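Local coordinates for cellulose-binding protein (Saccharophagus degradans, PDB 2YHG) that probably acts on carbohydrates, its nucleoside hydrolase-like domain and C-terminal beta domain forming one piece of a longer, polysaccharide-binding protein, at residues H332-V337 with S364-G369; I311-Q316 with N425-R430. One frame throughout, in Å; residues are numbered along the deposited sequence. Where two conformers were deposited one is given.

Contact 1 of 2, residues H332-V337 with S364-G369. With CA (calcium ion), chain D.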
# COMPACT_ATOMS: atom_id res chain seq x y z
N HIS A 332 3.53 4.06 20.33
CA HIS A 332 2.38 3.73 19.49
C HIS A 332 1.77 4.99 18.88
O HIS A 332 1.92 6.10 19.41
CB HIS A 332 1.35 2.96 20.30
CG HIS A 332 1.96 1.83 21.05
ND1 HIS A 332 2.56 2.02 22.28
CD2 HIS A 332 2.22 0.54 20.70
CE1 HIS A 332 3.16 0.90 22.65
NE2 HIS A 332 2.96 -0.02 21.73
N HIS A 333 1.12 4.83 17.75
CA HIS A 333 0.68 5.96 16.95
C HIS A 333 -0.39 6.79 17.65
O HIS A 333 -1.29 6.23 18.28
CB HIS A 333 0.20 5.52 15.59
CG HIS A 333 1.15 4.62 14.89
ND1 HIS A 333 1.38 3.31 15.28
CD2 HIS A 333 1.95 4.85 13.84
CE1 HIS A 333 2.27 2.78 14.46
NE2 HIS A 333 2.66 3.70 13.59
N PRO A 334 -0.38 8.10 17.40
CA PRO A 334 -1.50 8.92 17.87
C PRO A 334 -2.76 8.61 17.07
O PRO A 334 -2.72 8.00 15.99
CB PRO A 334 -1.02 10.34 17.63
CG PRO A 334 0.06 10.24 16.62
CD PRO A 334 0.66 8.90 16.73
N VAL A 335 -3.89 9.01 17.64
CA VAL A 335 -5.21 8.64 17.18
C VAL A 335 -5.98 9.92 16.80
O VAL A 335 -6.33 10.73 17.66
CB VAL A 335 -5.96 7.86 18.24
CG1 VAL A 335 -7.39 7.60 17.74
CG2 VAL A 335 -5.22 6.56 18.58
N PRO A 336 -6.22 10.14 15.50
CA PRO A 336 -6.86 11.40 15.12
C PRO A 336 -8.36 11.37 15.32
O PRO A 336 -9.02 10.37 15.05
CB PRO A 336 -6.60 11.52 13.62
CG PRO A 336 -5.67 10.52 13.29
CD PRO A 336 -5.67 9.44 14.33
N VAL A 337 -8.90 12.53 15.67
CA VAL A 337 -10.33 12.80 15.65
C VAL A 337 -10.51 14.18 15.03
O VAL A 337 -9.73 15.06 15.36
CB VAL A 337 -10.92 12.77 17.08
CG1 VAL A 337 -12.38 13.19 17.07
CG2 VAL A 337 -10.72 11.37 17.70
N SER A 364 -8.40 14.25 19.45
CA SER A 364 -7.29 13.38 19.10
C SER A 364 -6.59 12.99 20.40
O SER A 364 -6.62 13.73 21.37
CB SER A 364 -6.33 14.10 18.16
OG SER A 364 -6.90 14.44 16.90
N SER A 365 -5.94 11.85 20.39
CA SER A 365 -5.31 11.38 21.60
C SER A 365 -4.03 10.63 21.25
O SER A 365 -3.80 10.27 20.10
CB SER A 365 -6.26 10.48 22.40
OG SER A 365 -6.64 9.34 21.63
N ASP A 366 -3.24 10.34 22.27
CA ASP A 366 -2.12 9.43 22.13
C ASP A 366 -2.15 8.38 23.19
O ASP A 366 -2.25 8.70 24.38
CB ASP A 366 -0.82 10.16 22.20
CG ASP A 366 0.34 9.26 21.90
OD1 ASP A 366 0.59 9.02 20.71
OD2 ASP A 366 0.95 8.70 22.84
N PRO A 367 -2.03 7.10 22.79
CA PRO A 367 -2.27 6.02 23.77
C PRO A 367 -1.12 5.84 24.75
O PRO A 367 -1.26 5.17 25.79
CB PRO A 367 -2.42 4.77 22.89
CG PRO A 367 -1.65 5.13 21.62
CD PRO A 367 -1.91 6.60 21.40
N ASP A 368 0.00 6.48 24.49
CA ASP A 368 1.12 6.45 25.42
C ASP A 368 1.12 7.65 26.35
O ASP A 368 1.99 7.75 27.22
CB ASP A 368 2.44 6.41 24.67
CG ASP A 368 2.45 5.41 23.56
OD1 ASP A 368 2.46 4.20 23.89
OD2 ASP A 368 2.36 5.80 22.37
N GLY A 369 0.22 8.60 26.12
CA GLY A 369 0.20 9.84 26.86
C GLY A 369 1.23 10.83 26.37
O GLY A 369 1.60 11.75 27.09
CA CA D . 2.58 7.72 20.99
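His-332 to Val-337 and Ser-364 to Gly-369 run nearly antiparallel, their end-to-end directions 163° apart, and join in a single beta bridge at one end and a calcium site of the C-terminal beta domain at the other. Val-335 and Ser-365 form the hydrogen-bonded pair: Val-335 N reaches Ser-365 O at 2.8 Å, and Ser-365 N returns a bond to Val-335 O. Beyond this bridge, Val-337 N donates to a side-chain acceptor, Ser-364 OG, a hydroxyl also bonded to Ala-361 O. At the metal end, Asp-366 opens a type I turn closing on Gly-369. Asp-366 sends both carboxylate oxygens to the calcium, OD1 at 2.4 Å and OD2 at a longer 2.7 Å, its CG swung away from the backbone N; OD2 also accepts from Asp-368 N in an Asx turn. His-332 O supplies another ligand, and Asn-331, Asp-370 and Asp-420 complete the shell. Pro-367 lies on the neighbouring backbone, its CD 3.2 Å from His-333 O. Asp-368 divides its carboxylate: OD2 binds the calcium at 2.4 Å while accepting from His-332 N, and the metal probably draws charge toward this oxygen. Its OD1 offers the syn lone pair to His-332 ND1, 2.7 Å away, in a nearly straight bond (172°) lying only 4° out of the imidazole plane.

Contact 2 of 2, residues I311-Q316 with N425-R430. With BTB (2-[bis-(2-hydroxy-ethyl)-amino]-2-hydroxymethyl-propane-1,3-diol), chain M.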
# COMPACT_ATOMS: atom_id res chain seq x y z
N ILE A 311 7.29 7.27 7.50
CA ILE A 311 7.52 5.89 7.09
C ILE A 311 8.65 5.26 7.91
O ILE A 311 8.51 4.15 8.44
CB ILE A 311 7.86 5.80 5.58
CG1 ILE A 311 6.64 6.19 4.73
CG2 ILE A 311 8.40 4.43 5.23
CD1 ILE A 311 6.95 6.39 3.25
N HIS A 312 9.76 5.97 8.04
CA HIS A 312 10.90 5.39 8.72
C HIS A 312 10.66 5.24 10.22
O HIS A 312 11.03 4.24 10.84
CB HIS A 312 12.17 6.19 8.49
CG HIS A 312 12.54 6.31 7.06
ND1 HIS A 312 12.26 5.33 6.12
CD2 HIS A 312 13.15 7.31 6.39
CE1 HIS A 312 12.65 5.78 4.94
NE2 HIS A 312 13.23 6.95 5.07
N ASN A 313 10.01 6.24 10.80
CA ASN A 313 9.73 6.18 12.22
C ASN A 313 8.73 5.06 12.52
O ASN A 313 8.85 4.35 13.53
CB ASN A 313 9.21 7.52 12.74
CG ASN A 313 10.27 8.58 12.76
OD1 ASN A 313 11.41 8.40 12.29
ND2 ASN A 313 9.88 9.73 13.31
N ASP A 314 7.75 4.88 11.64
CA ASP A 314 6.78 3.81 11.76
C ASP A 314 7.48 2.45 11.85
O ASP A 314 7.19 1.65 12.75
CB ASP A 314 5.84 3.88 10.57
CG ASP A 314 4.77 2.84 10.59
OD1 ASP A 314 4.12 2.59 11.63
OD2 ASP A 314 4.54 2.24 9.53
N PHE A 315 8.35 2.14 10.91
CA PHE A 315 8.99 0.83 10.88
C PHE A 315 9.90 0.67 12.11
O PHE A 315 9.96 -0.39 12.69
CB PHE A 315 9.73 0.69 9.57
CG PHE A 315 10.30 -0.69 9.25
CD1 PHE A 315 9.82 -1.84 9.77
CD2 PHE A 315 11.28 -0.79 8.28
CE1 PHE A 315 10.32 -3.07 9.38
CE2 PHE A 315 11.77 -2.02 7.86
CZ PHE A 315 11.29 -3.16 8.41
N GLN A 316 10.61 1.72 12.47
CA GLN A 316 11.45 1.69 13.68
C GLN A 316 10.63 1.29 14.90
O GLN A 316 11.04 0.40 15.67
CB GLN A 316 12.14 3.03 13.87
CG GLN A 316 12.94 3.12 15.14
CD GLN A 316 13.52 4.48 15.44
OE1 GLN A 316 13.64 5.34 14.58
NE2 GLN A 316 13.91 4.67 16.70
N ASN A 425 9.22 9.68 16.96
CA ASN A 425 7.91 10.36 16.82
C ASN A 425 7.06 9.58 15.82
O ASN A 425 7.51 9.26 14.71
CB ASN A 425 8.05 11.77 16.22
CG ASN A 425 8.81 12.80 17.06
OD1 ASN A 425 9.05 13.86 16.56
ND2 ASN A 425 9.16 12.49 18.33
N LEU A 426 5.82 9.32 16.17
CA LEU A 426 4.91 8.63 15.29
C LEU A 426 3.80 9.55 14.79
O LEU A 426 3.36 10.48 15.47
CB LEU A 426 4.33 7.39 15.95
CG LEU A 426 5.31 6.25 16.15
CD1 LEU A 426 4.66 5.14 16.92
CD2 LEU A 426 5.82 5.74 14.78
N TYR A 427 3.35 9.26 13.58
CA TYR A 427 2.43 10.11 12.83
C TYR A 427 1.10 9.42 12.62
O TYR A 427 1.01 8.20 12.55
CB TYR A 427 3.04 10.49 11.48
CG TYR A 427 4.27 11.37 11.58
CD1 TYR A 427 5.52 10.85 11.97
CD2 TYR A 427 4.21 12.71 11.29
CE1 TYR A 427 6.63 11.67 12.05
CE2 TYR A 427 5.30 13.53 11.38
CZ TYR A 427 6.53 13.00 11.69
OH TYR A 427 7.61 13.85 11.82
N ALA A 428 0.08 10.24 12.43
CA ALA A 428 -1.22 9.76 11.97
C ALA A 428 -1.88 10.85 11.13
O ALA A 428 -1.45 12.00 11.15
CB ALA A 428 -2.13 9.37 13.14
N TYR A 429 -2.88 10.46 10.36
CA TYR A 429 -3.45 11.33 9.34
C TYR A 429 -4.95 11.30 9.35
O TYR A 429 -5.56 10.26 9.54
CB TYR A 429 -3.00 10.84 7.95
CG TYR A 429 -1.51 10.73 7.78
CD1 TYR A 429 -0.73 11.85 7.60
CD2 TYR A 429 -0.86 9.50 7.89
CE1 TYR A 429 0.64 11.74 7.47
CE2 TYR A 429 0.50 9.38 7.72
CZ TYR A 429 1.24 10.50 7.51
OH TYR A 429 2.60 10.36 7.30
N ARG A 430 -5.54 12.44 8.98
CA ARG A 430 -6.93 12.48 8.54
C ARG A 430 -7.06 13.46 7.39
O ARG A 430 -6.86 14.66 7.57
CB ARG A 430 -7.90 12.89 9.65
CG ARG A 430 -9.35 12.97 9.16
CD ARG A 430 -9.94 11.58 8.93
NE ARG A 430 -9.96 10.82 10.19
CZ ARG A 430 -10.75 11.10 11.23
NH1 ARG A 430 -11.79 11.90 11.09
NH2 ARG A 430 -10.58 10.50 12.40
C1 BTB M . -2.34 6.17 11.37
O1 BTB M . -1.11 6.49 12.00
C2 BTB M . -2.08 4.71 11.09
C3 BTB M . -1.77 4.05 12.42
O3 BTB M . -2.85 4.18 13.33
C4 BTB M . -3.28 4.08 10.45
O4 BTB M . -3.48 4.75 9.21
N BTB M . -0.84 4.60 10.26
C5 BTB M . 0.36 5.17 10.96
C6 BTB M . 1.20 6.06 10.03
O6 BTB M . 2.33 6.61 10.72
C7 BTB M . -0.64 3.21 9.77
C8 BTB M . 0.72 3.00 9.09
O8 BTB M . 1.69 2.55 10.03
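The helical turn Ile-311 to Gln-316, part of helix 308-323, meets the loop leading into strand 427-436 and the strand's first residue, approaching most closely at Asn-313 and Leu-426, whose CA atoms are 6.2 Å apart. Asn-313 makes the polar link. Its ND2 donates to Asn-425 O over 2.8 Å; the acceptor lies close to the amide plane, and the donor arrives in the carbonyl plane on a lone pair (C=O...N angle 136°). The same ND2 sits at the edge of the Tyr-427 ring, 4.0 Å from CE1, so it meets the rim rather than the pi cloud. Beside it, Leu-426 extends one branch against the helix backbone: CD2 is 3.6 Å from Asn-313 O and 3.7 Å from Asp-314 CA, while Ala-317 adds a further helix contact. Asp-314 turns its carboxylate elsewhere, CG being anti to N (chi1 -179°). OD1 has Arg-318, in a salt bridge, and His-333 as partners, and OD2 takes a weak bond from O8 of a bound bis-tris molecule. The same molecule donates from O6 to Tyr-427 O at 2.8 Å and lays O1 3.3 Å from Ala-428 CB, spanning helix and strand. Asn-253 and Arg-318 bind it as well. These contacts define a helix-against-strand junction between the alpha/beta, probably nucleoside hydrolase-like part and the C-terminal beta domain, with bis-tris, probably from the buffer, bound at the seam.

How the contacts relate
The centres of contacts 1 and 2 lie 12 Å apart, and their residues touch directly. His-333 NE2 approaches Asp-314 OD1 at 2.7 Å, a probable hydrogen bond that ties the calcium-site loop to helix 308-323. The side chain of His-333 is also about 3 Å from the bound bis-tris (BTB). Packing completes the join: Pro-334 O is 3.2 Å from Ala-428 CB, and Pro-334 CD is 3.4 Å from Leu-426 O. Leu-426 serves both contacts: its side chain packs on helix 308-323 and lies about 5 Å from the calcium, and its N is bonded to the calcium ligand Asp-420. The metal site and the bis-tris therefore lie close together, joined through His-333 and Leu-426, while the zinc is about 11 Å from the Asn-313 side chain.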